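Local structure of glutathione S-Transferase (Caenorhabditis elegans, 1YQ1) at residues F103-E109 and R123-F127; L95-F99 and Y134-L138; D159-V163 and L186-V190; L21-A25 and Y193-Y199. The protein probably catalyses the conjugation of glutathione to halogenated electrophiles, releasing the halide, as a sigma-class glutathione transferase. All blocks are in the same frame, centred on the assembly; numbering follows the deposited sequence.

In the fold
Contacts 1 and 2 join helix 83-109 to helix 121-144, their centres about 15 Å apart; the segments of contact 1 fall in sequence between those of contact 2. Contact 3 follows, tying helix 157-171 to helix 181-191. It touches contact 2 through Phe96 with Val161 and Leu138 with Val162, so one apolar core runs across the helical C-terminal domain. Contact 4, whose segments enclose all others in sequence, pairs the thioredoxin-like N-terminal domain (21-25) with the turn and first residues of helix 196-202; Leu160 and Val190 of contact 3 reach its Leu21 and Ile196. The series runs from the helical domain's far end to the domain boundary, contacts 1 and 4 having centres about 32 Å apart.

Contact 1 of 4, residues F103-E109 and R123-F127; sequences FKKFAAE and RSEFF
The carbonyl of Lys105 lies over one face of the Arg123 guanidinium, while Phe126 CD1 lies over the opposite face, toward its rim. Lys105 O is 3.4 Å from Arg123 NH2, but the angle is too poor, so this is a close approach and not a hydrogen bond. Arg123 bends at its CB-CG bond (chi2 63°), which folds its guanidinium back across the aliphatic part of Lys105. Arg123 CG packs against Glu109 CD at 3.8 Å, and Glu109 OE1 stands 4.4 Å from Arg123 NE, well out of the guanidinium plane, where no N-H points at it. Lys105 NZ lies near Arg123 NH2 and also near Lys105 NZ of the second subunit.

On the buried side, Phe106 and Phe127 form an offset stack, with centroids 4.5 Å apart and planes inclined by 9°. Phe127 CB also sits over the Phe106 face as a CH-pi contact. Phe106 CZ reaches 3.4 Å from Ser124 OG, and Phe103 presents a ring edge to Phe127 CE1. Leu174, in a loop, touches both stacked rings.

The two helices, 83-109 and 121-144, run antiparallel here at 161°, with axes 10.2 Å apart, as neighbours in the helical domain of the transferase fold. With no hydrogen bond across, cohesion rests on stacked rings, while the positive charges of Lys105 and Arg123 are probably only partly offset by Glu109.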
# COMPACT_ATOMS: atom_id res chain seq x y z
N PHE A 103 -6.63 -6.90 -10.92
CA PHE A 103 -6.18 -7.09 -12.30
C PHE A 103 -5.31 -8.33 -12.45
O PHE A 103 -5.47 -9.09 -13.41
CB PHE A 103 -5.39 -5.89 -12.79
CG PHE A 103 -4.77 -6.09 -14.14
CD1 PHE A 103 -5.57 -6.38 -15.24
CD2 PHE A 103 -3.38 -6.02 -14.30
CE1 PHE A 103 -5.00 -6.59 -16.49
CE2 PHE A 103 -2.81 -6.24 -15.55
CZ PHE A 103 -3.62 -6.52 -16.64
N LYS A 104 -4.38 -8.52 -11.53
CA LYS A 104 -3.51 -9.67 -11.58
C LYS A 104 -4.43 -10.88 -11.48
O LYS A 104 -4.39 -11.79 -12.31
CB LYS A 104 -2.53 -9.66 -10.42
CG LYS A 104 -1.86 -8.31 -10.17
CD LYS A 104 -0.98 -7.84 -11.35
CE LYS A 104 0.51 -7.86 -10.99
NZ LYS A 104 0.84 -7.08 -9.75
N LYS A 105 -5.29 -10.85 -10.46
CA LYS A 105 -6.25 -11.92 -10.21
C LYS A 105 -7.04 -12.27 -11.45
O LYS A 105 -7.67 -13.31 -11.50
CB LYS A 105 -7.24 -11.51 -9.11
CG LYS A 105 -6.87 -12.02 -7.72
CD LYS A 105 -7.99 -11.75 -6.72
CE LYS A 105 -7.85 -12.64 -5.50
NZ LYS A 105 -7.89 -14.09 -5.87
N PHE A 106 -7.02 -11.40 -12.44
CA PHE A 106 -7.74 -11.65 -13.68
C PHE A 106 -6.79 -12.17 -14.73
O PHE A 106 -6.92 -13.31 -15.18
CB PHE A 106 -8.38 -10.37 -14.20
CG PHE A 106 -9.29 -10.58 -15.36
CD1 PHE A 106 -10.23 -11.61 -15.34
CD2 PHE A 106 -9.24 -9.74 -16.46
CE1 PHE A 106 -11.12 -11.80 -16.41
CE2 PHE A 106 -10.12 -9.91 -17.54
CZ PHE A 106 -11.06 -10.94 -17.51
N ALA A 107 -5.82 -11.34 -15.12
CA ALA A 107 -4.82 -11.70 -16.13
C ALA A 107 -4.41 -13.15 -15.95
O ALA A 107 -4.22 -13.89 -16.93
CB ALA A 107 -3.60 -10.79 -16.00
N ALA A 108 -4.27 -13.55 -14.69
CA ALA A 108 -3.89 -14.90 -14.33
C ALA A 108 -4.93 -15.88 -14.87
O ALA A 108 -4.61 -16.78 -15.66
CB ALA A 108 -3.79 -15.02 -12.81
N GLU A 109 -6.17 -15.70 -14.43
CA GLU A 109 -7.28 -16.55 -14.85
C GLU A 109 -7.65 -16.34 -16.31
O GLU A 109 -8.36 -17.15 -16.90
CB GLU A 109 -8.50 -16.27 -13.97
CG GLU A 109 -9.76 -16.97 -14.41
CD GLU A 109 -10.37 -17.80 -13.31
OE1 GLU A 109 -9.79 -17.84 -12.20
OE2 GLU A 109 -11.44 -18.42 -13.55
N ARG A 123 -15.61 -14.87 -14.11
CA ARG A 123 -14.55 -14.25 -13.34
C ARG A 123 -14.43 -12.85 -13.91
O ARG A 123 -14.04 -11.91 -13.22
CB ARG A 123 -13.24 -15.01 -13.52
CG ARG A 123 -12.11 -14.52 -12.64
CD ARG A 123 -12.44 -14.70 -11.17
NE ARG A 123 -11.40 -14.19 -10.29
CZ ARG A 123 -11.05 -12.91 -10.17
NH1 ARG A 123 -11.67 -11.98 -10.90
NH2 ARG A 123 -10.10 -12.55 -9.32
N SER A 124 -14.81 -12.72 -15.17
CA SER A 124 -14.78 -11.44 -15.87
C SER A 124 -15.98 -10.57 -15.44
O SER A 124 -16.03 -9.39 -15.76
CB SER A 124 -14.81 -11.69 -17.39
OG SER A 124 -14.39 -10.55 -18.12
N GLU A 125 -16.93 -11.18 -14.71
CA GLU A 125 -18.12 -10.49 -14.18
C GLU A 125 -17.96 -10.64 -12.68
O GLU A 125 -18.85 -11.08 -11.95
CB GLU A 125 -19.39 -11.22 -14.63
CG GLU A 125 -19.36 -11.76 -16.06
CD GLU A 125 -18.97 -10.72 -17.10
OE1 GLU A 125 -18.66 -9.56 -16.73
OE2 GLU A 125 -18.98 -11.06 -18.31
N PHE A 126 -16.77 -10.23 -12.23
CA PHE A 126 -16.28 -10.34 -10.86
C PHE A 126 -15.14 -9.28 -10.93
O PHE A 126 -14.87 -8.54 -9.98
CB PHE A 126 -15.75 -11.78 -10.74
CG PHE A 126 -15.20 -12.17 -9.40
CD1 PHE A 126 -14.08 -11.54 -8.88
CD2 PHE A 126 -15.72 -13.27 -8.74
CE1 PHE A 126 -13.48 -12.01 -7.71
CE2 PHE A 126 -15.14 -13.75 -7.57
CZ PHE A 126 -14.01 -13.13 -7.05
N PHE A 127 -14.51 -9.22 -12.10
CA PHE A 127 -13.43 -8.27 -12.37
C PHE A 127 -14.00 -6.90 -12.70
O PHE A 127 -13.51 -5.88 -12.19
CB PHE A 127 -12.58 -8.75 -13.55
CG PHE A 127 -11.65 -7.70 -14.08
CD1 PHE A 127 -10.51 -7.34 -13.38
CD2 PHE A 127 -11.94 -7.04 -15.27
CE1 PHE A 127 -9.67 -6.34 -13.84
CE2 PHE A 127 -11.10 -6.04 -15.75
CZ PHE A 127 -9.97 -5.68 -15.03

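Contact 2 of 4, residues L95-F99 and Y134-L138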
# COMPACT_ATOMS: atom_id res chain seq x y z
N LEU A 95 -5.69 2.76 -3.37
CA LEU A 95 -6.82 2.28 -4.17
C LEU A 95 -6.29 1.55 -5.39
O LEU A 95 -6.69 0.42 -5.68
CB LEU A 95 -7.70 3.46 -4.60
CG LEU A 95 -8.92 3.01 -5.39
CD1 LEU A 95 -9.89 2.34 -4.46
CD2 LEU A 95 -9.54 4.19 -6.10
N PHE A 96 -5.40 2.22 -6.12
CA PHE A 96 -4.78 1.66 -7.31
C PHE A 96 -4.25 0.27 -6.97
O PHE A 96 -4.46 -0.70 -7.71
CB PHE A 96 -3.64 2.57 -7.75
CG PHE A 96 -2.52 1.86 -8.45
CD1 PHE A 96 -2.66 1.40 -9.75
CD2 PHE A 96 -1.30 1.66 -7.80
CE1 PHE A 96 -1.61 0.76 -10.39
CE2 PHE A 96 -0.25 1.02 -8.44
CZ PHE A 96 -0.40 0.57 -9.73
N LYS A 97 -3.55 0.19 -5.84
CA LYS A 97 -2.95 -1.04 -5.39
C LYS A 97 -4.03 -2.10 -5.17
O LYS A 97 -3.90 -3.24 -5.63
CB LYS A 97 -2.19 -0.78 -4.11
CG LYS A 97 -0.82 -1.39 -4.07
CD LYS A 97 0.10 -0.83 -5.14
CE LYS A 97 1.51 -1.38 -4.96
NZ LYS A 97 2.11 -1.00 -3.64
N ASP A 98 -5.10 -1.73 -4.46
CA ASP A 98 -6.18 -2.68 -4.23
C ASP A 98 -6.65 -3.16 -5.58
O ASP A 98 -6.88 -4.35 -5.78
CB ASP A 98 -7.36 -2.04 -3.50
CG ASP A 98 -7.13 -1.85 -2.03
OD1 ASP A 98 -6.06 -2.27 -1.52
OD2 ASP A 98 -8.02 -1.27 -1.36
N PHE A 99 -6.81 -2.23 -6.52
CA PHE A 99 -7.26 -2.59 -7.85
C PHE A 99 -6.26 -3.47 -8.54
O PHE A 99 -6.61 -4.53 -9.06
CB PHE A 99 -7.45 -1.38 -8.75
CG PHE A 99 -7.69 -1.74 -10.19
CD1 PHE A 99 -8.88 -2.34 -10.58
CD2 PHE A 99 -6.70 -1.53 -11.14
CE1 PHE A 99 -9.08 -2.72 -11.90
CE2 PHE A 99 -6.90 -1.91 -12.47
CZ PHE A 99 -8.09 -2.50 -12.85
N TYR A 134 -13.60 0.90 -9.08
CA TYR A 134 -12.32 1.57 -9.16
C TYR A 134 -12.42 2.80 -10.07
O TYR A 134 -12.17 3.92 -9.65
CB TYR A 134 -11.28 0.58 -9.71
CG TYR A 134 -9.92 1.16 -10.03
CD1 TYR A 134 -9.06 1.55 -9.00
CD2 TYR A 134 -9.47 1.29 -11.34
CE1 TYR A 134 -7.80 2.05 -9.28
CE2 TYR A 134 -8.22 1.78 -11.63
CZ TYR A 134 -7.38 2.16 -10.59
OH TYR A 134 -6.11 2.65 -10.85
N PHE A 135 -12.81 2.57 -11.31
CA PHE A 135 -12.92 3.66 -12.26
C PHE A 135 -13.84 4.80 -11.79
O PHE A 135 -13.56 5.97 -12.06
CB PHE A 135 -13.38 3.13 -13.63
CG PHE A 135 -12.25 2.61 -14.49
CD1 PHE A 135 -10.92 2.77 -14.11
CD2 PHE A 135 -12.52 1.99 -15.71
CE1 PHE A 135 -9.87 2.32 -14.92
CE2 PHE A 135 -11.47 1.54 -16.53
CZ PHE A 135 -10.15 1.70 -16.13
N ASN A 136 -14.92 4.45 -11.09
CA ASN A 136 -15.87 5.44 -10.59
C ASN A 136 -15.22 6.35 -9.57
O ASN A 136 -15.09 7.54 -9.78
CB ASN A 136 -17.09 4.76 -9.97
CG ASN A 136 -17.98 4.10 -11.00
OD1 ASN A 136 -18.87 3.32 -10.66
ND2 ASN A 136 -17.75 4.41 -12.27
N ILE A 137 -14.81 5.79 -8.44
CA ILE A 137 -14.16 6.59 -7.42
C ILE A 137 -13.09 7.40 -8.13
O ILE A 137 -12.83 8.55 -7.79
CB ILE A 137 -13.56 5.66 -6.29
CG1 ILE A 137 -12.65 6.46 -5.36
CG2 ILE A 137 -12.83 4.50 -6.90
CD1 ILE A 137 -11.31 6.86 -5.93
N LEU A 138 -12.50 6.81 -9.16
CA LEU A 138 -11.46 7.49 -9.92
C LEU A 138 -12.06 8.65 -10.70
O LEU A 138 -11.42 9.68 -10.87
CB LEU A 138 -10.76 6.49 -10.86
CG LEU A 138 -9.24 6.61 -10.99
CD1 LEU A 138 -8.60 6.61 -9.62
CD2 LEU A 138 -8.72 5.45 -11.80
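The Tyr134 ring carries Phe99 on one face, with Phe99 CG 3.5 Å above the ring plane and over its centre, and has Leu95 CG at its edge. From the other partner's standpoint, Tyr134 CD2 sits above the Phe99 ring toward its rim. The two form an offset stack with centroids 4.0 Å apart and planes at 9°, although the side chains themselves meet at about a right angle. Phe99 CB adds a CH-pi contact, 3.6 Å from the Tyr134 centroid. Tyr134 points its CG away from its backbone N (chi1 173°), which brings the ring edge to Leu95 and one face to Phe99, one helical turn on. Its hydroxyl then arrives in plane at the edge of the Phe96 ring, Tyr134 OH to Phe96 CD1 3.8 Å.

This is the middle of the antiparallel pair of long helices, 83-109 and 121-144, in the all-helical domain of the transferase fold; the axes lie 10.9 Å apart at 165°. Beyond the rings, Leu95 CD2 and Ile137 CD1 meet tip to tip. Both residues also pack on the second subunit, Leu95 on its Gln64 and Ile137 on its Met49. Helix 157-171 also packs here, with Val161 against Phe96 and Leu169 against Phe99.

Contact 3 of 4, residues D159-V163 and L186-V190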
# COMPACT_ATOMS: atom_id res chain seq x y z
N ASP A 159 -1.05 10.17 -10.06
CA ASP A 159 -1.46 10.15 -11.46
C ASP A 159 -0.54 9.21 -12.22
O ASP A 159 -0.98 8.38 -13.02
CB ASP A 159 -1.37 11.54 -12.10
CG ASP A 159 -2.36 12.53 -11.49
OD1 ASP A 159 -3.59 12.32 -11.61
OD2 ASP A 159 -1.89 13.53 -10.90
N LEU A 160 0.76 9.36 -11.98
CA LEU A 160 1.75 8.54 -12.64
C LEU A 160 1.29 7.09 -12.53
O LEU A 160 1.12 6.39 -13.53
CB LEU A 160 3.11 8.74 -11.99
CG LEU A 160 4.12 9.72 -12.64
CD1 LEU A 160 3.42 10.92 -13.21
CD2 LEU A 160 5.17 10.14 -11.62
N VAL A 161 1.05 6.67 -11.29
CA VAL A 161 0.62 5.31 -10.99
C VAL A 161 -0.67 4.91 -11.70
O VAL A 161 -0.78 3.80 -12.22
CB VAL A 161 0.47 5.13 -9.45
CG1 VAL A 161 -0.89 4.61 -9.10
CG2 VAL A 161 1.54 4.21 -8.92
N VAL A 162 -1.64 5.81 -11.75
CA VAL A 162 -2.93 5.50 -12.35
C VAL A 162 -2.93 5.41 -13.88
O VAL A 162 -3.51 4.48 -14.45
CB VAL A 162 -4.02 6.51 -11.89
CG1 VAL A 162 -5.40 6.07 -12.37
CG2 VAL A 162 -3.99 6.62 -10.39
N VAL A 163 -2.30 6.37 -14.55
CA VAL A 163 -2.28 6.34 -16.01
C VAL A 163 -1.46 5.15 -16.51
O VAL A 163 -1.89 4.46 -17.44
CB VAL A 163 -1.71 7.63 -16.63
CG1 VAL A 163 -2.54 8.82 -16.19
CG2 VAL A 163 -0.28 7.81 -16.26
N LEU A 186 -7.34 12.11 -18.62
CA LEU A 186 -6.28 12.11 -17.62
C LEU A 186 -4.99 11.58 -18.24
O LEU A 186 -3.98 12.28 -18.25
CB LEU A 186 -6.68 11.25 -16.41
CG LEU A 186 -5.64 11.01 -15.31
CD1 LEU A 186 -5.12 12.32 -14.75
CD2 LEU A 186 -6.25 10.16 -14.22
N ARG A 187 -5.06 10.36 -18.75
CA ARG A 187 -3.91 9.69 -19.36
C ARG A 187 -3.15 10.57 -20.35
O ARG A 187 -1.93 10.46 -20.46
CB ARG A 187 -4.34 8.39 -20.04
CG ARG A 187 -3.22 7.66 -20.76
CD ARG A 187 -3.42 6.14 -20.77
NE ARG A 187 -2.46 5.47 -21.65
CZ ARG A 187 -2.48 5.55 -22.98
NH1 ARG A 187 -3.41 6.28 -23.58
NH2 ARG A 187 -1.56 4.93 -23.70
N GLU A 188 -3.87 11.42 -21.06
CA GLU A 188 -3.23 12.31 -22.02
C GLU A 188 -2.39 13.36 -21.29
O GLU A 188 -1.24 13.61 -21.66
CB GLU A 188 -4.30 13.00 -22.88
CG GLU A 188 -3.82 14.19 -23.70
CD GLU A 188 -2.54 13.90 -24.47
OE1 GLU A 188 -2.61 13.21 -25.52
OE2 GLU A 188 -1.47 14.36 -24.03
N LYS A 189 -2.96 13.95 -20.25
CA LYS A 189 -2.26 14.97 -19.48
C LYS A 189 -0.93 14.53 -18.89
O LYS A 189 -0.00 15.32 -18.78
CB LYS A 189 -3.15 15.48 -18.34
CG LYS A 189 -4.00 16.68 -18.70
CD LYS A 189 -4.72 17.22 -17.48
CE LYS A 189 -5.36 18.57 -17.77
NZ LYS A 189 -4.33 19.59 -18.14
N VAL A 190 -0.83 13.26 -18.53
CA VAL A 190 0.39 12.76 -17.92
C VAL A 190 1.50 12.45 -18.93
O VAL A 190 2.65 12.90 -18.76
CB VAL A 190 0.09 11.51 -17.07
CG1 VAL A 190 1.35 11.08 -16.33
CG2 VAL A 190 -1.03 11.81 -16.10
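Leu186 opens the contact by laying CD1 3.5 Å from Asp159 OD1, the two side chains crossing at about a right angle; its CG meets Val163 CG1 at 3.9 Å. The carboxylate itself is engaged elsewhere: Asp159 OD1 accepts from Leu150 N, and OD2 is bonded to Thr156 OG1, just before helix 157-171. The Thr156-Asp159 pair sits at the positions of the N-capping box known in glutathione transferases, the bond seen being side chain to side chain, and the touch of Leu160 on Ile155 fits the accompanying hydrophobic staple.

Arg187 offers mainly backbone: its CA lies 3.6 Å from Val163 CG1 and 5.0 Å from Val163 CA, a close backbone approach. Its extended side chain, with CG opposite the backbone N (chi1 177°), passes Val163 O, 4.0 Å from Arg187 CD and near the guanidinium plane at its edge, to reach a salt bridge with Glu177.

Val190, one turn beyond Leu186, closes over the same valine from the other end. Its CG2 is 3.4 Å from Val163 CG1, and its CG1 is 3.7 Å from Leu160 CD1. Val163 is thus held among Leu186, Arg187 and Val190; the segment axes approach to 9.6 Å at 122°.

No hydrogen bond crosses between the segments: apolar carbons supply the adhesion, while Leu150 N in the preceding loop and Thr156 at the helix start satisfy the buried Asp159 carboxylate.

Contact 4 of 4, residues L21-A25 and Y193-Y199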
# COMPACT_ATOMS: atom_id res chain seq x y z
N LEU A 21 8.63 9.45 -12.62
CA LEU A 21 8.85 10.48 -11.61
C LEU A 21 10.21 11.16 -11.75
O LEU A 21 10.30 12.38 -11.75
CB LEU A 21 8.73 9.87 -10.22
CG LEU A 21 8.77 10.85 -9.04
CD1 LEU A 21 7.60 11.84 -9.13
CD2 LEU A 21 8.71 10.06 -7.74
N PHE A 22 11.26 10.36 -11.85
CA PHE A 22 12.61 10.90 -11.99
C PHE A 22 12.73 11.81 -13.21
O PHE A 22 13.53 12.75 -13.22
CB PHE A 22 13.61 9.77 -12.14
CG PHE A 22 14.11 9.21 -10.85
CD1 PHE A 22 14.87 9.99 -10.00
CD2 PHE A 22 13.91 7.88 -10.53
CE1 PHE A 22 15.45 9.45 -8.85
CE2 PHE A 22 14.48 7.32 -9.38
CZ PHE A 22 15.25 8.12 -8.54
N HIS A 23 11.95 11.51 -14.24
CA HIS A 23 11.96 12.31 -15.46
C HIS A 23 11.07 13.53 -15.26
O HIS A 23 11.51 14.66 -15.41
CB HIS A 23 11.50 11.45 -16.64
CG HIS A 23 12.47 10.36 -16.97
ND1 HIS A 23 13.74 10.60 -17.45
CD2 HIS A 23 12.40 9.02 -16.78
CE1 HIS A 23 14.41 9.47 -17.54
NE2 HIS A 23 13.61 8.49 -17.14
N LEU A 24 9.82 13.29 -14.90
CA LEU A 24 8.87 14.36 -14.63
C LEU A 24 9.50 15.39 -13.70
O LEU A 24 9.21 16.58 -13.78
CB LEU A 24 7.61 13.75 -14.01
CG LEU A 24 6.56 14.55 -13.23
CD1 LEU A 24 6.88 14.47 -11.75
CD2 LEU A 24 6.48 15.98 -13.73
N ALA A 25 10.38 14.93 -12.82
CA ALA A 25 11.04 15.82 -11.88
C ALA A 25 12.26 16.45 -12.54
O ALA A 25 12.47 17.66 -12.46
CB ALA A 25 11.46 15.06 -10.64
N TYR A 193 2.99 15.45 -20.35
CA TYR A 193 3.63 16.31 -19.38
C TYR A 193 5.11 16.51 -19.68
O TYR A 193 5.85 15.55 -19.90
CB TYR A 193 3.46 15.73 -17.98
CG TYR A 193 3.49 16.77 -16.88
CD1 TYR A 193 4.70 17.29 -16.43
CD2 TYR A 193 2.31 17.26 -16.32
CE1 TYR A 193 4.73 18.27 -15.46
CE2 TYR A 193 2.33 18.24 -15.35
CZ TYR A 193 3.55 18.74 -14.92
OH TYR A 193 3.58 19.74 -13.97
N PRO A 194 5.57 17.77 -19.69
CA PRO A 194 6.99 18.02 -19.96
C PRO A 194 7.91 17.17 -19.08
O PRO A 194 7.79 17.16 -17.85
CB PRO A 194 7.13 19.52 -19.69
CG PRO A 194 6.02 19.81 -18.71
CD PRO A 194 4.89 19.00 -19.29
N GLY A 195 8.83 16.46 -19.73
CA GLY A 195 9.75 15.59 -19.03
C GLY A 195 9.31 14.16 -19.31
O GLY A 195 10.09 13.33 -19.80
N ILE A 196 8.05 13.88 -19.01
CA ILE A 196 7.50 12.56 -19.25
C ILE A 196 7.43 12.37 -20.75
O ILE A 196 7.88 11.36 -21.27
CB ILE A 196 6.07 12.43 -18.65
CG1 ILE A 196 6.14 12.47 -17.12
CG2 ILE A 196 5.41 11.15 -19.13
CD1 ILE A 196 4.79 12.34 -16.43
N LYS A 197 6.87 13.36 -21.43
CA LYS A 197 6.72 13.32 -22.88
C LYS A 197 8.02 12.89 -23.54
O LYS A 197 8.05 11.93 -24.31
CB LYS A 197 6.30 14.71 -23.39
CG LYS A 197 5.86 14.73 -24.84
CD LYS A 197 5.46 16.13 -25.30
CE LYS A 197 4.98 16.10 -26.75
NZ LYS A 197 3.91 15.07 -26.94
N GLU A 198 9.10 13.60 -23.25
CA GLU A 198 10.39 13.25 -23.81
C GLU A 198 10.61 11.78 -23.51
O GLU A 198 10.51 10.94 -24.39
CB GLU A 198 11.51 14.09 -23.19
CG GLU A 198 11.58 15.54 -23.66
CD GLU A 198 10.32 16.34 -23.34
OE1 GLU A 198 9.23 15.99 -23.86
OE2 GLU A 198 10.42 17.31 -22.57
N TYR A 199 10.90 11.49 -22.24
CA TYR A 199 11.14 10.12 -21.78
C TYR A 199 10.32 9.01 -22.44
O TYR A 199 10.88 8.06 -22.97
CB TYR A 199 10.95 10.04 -20.27
CG TYR A 199 10.88 8.62 -19.78
CD1 TYR A 199 12.02 7.81 -19.75
CD2 TYR A 199 9.67 8.08 -19.35
CE1 TYR A 199 11.95 6.50 -19.30
CE2 TYR A 199 9.59 6.76 -18.90
CZ TYR A 199 10.73 5.98 -18.88
OH TYR A 199 10.65 4.69 -18.40
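The boundary between the thioredoxin-like domain and the helical domain is crossed here, where helix 16-25 lies against the turn starting helix 196-202 and His23 stacks on Tyr199. The rings form an offset stack with centroids 4.0 Å apart and planes at 14°; His23 CD2 stands over the Tyr199 face toward its rim. Tyr199 CB adds a CH-pi contact over the His23 face, 3.9 Å from the ring centroid. Tyr199 keeps CG opposite its backbone N (chi1 167°), which lays its ring against helix 16-25, where OH is hydrogen-bonded to Glu16.

Leu24 takes the neighbouring position. Its CD2 lies 3.4 Å from Tyr193 CE1, and its CB is 3.7 Å from Ile196 CG1. Gly195, just before Ile196, is at the N-cap with phi 107°; having no CB, it avoids crowding His23 O, and its CA comes 4.7 Å from Leu24 CA. Glu198 OE2 weakly accepts from Gly195 N.

Tyr193 OH is bonded to Asp154, so both tyrosines have polar partners beyond the segments. No hydrogen bond joins the segments themselves, which implies that ring faces and apolar carbons, fitted to a close backbone approach, bind the domains here.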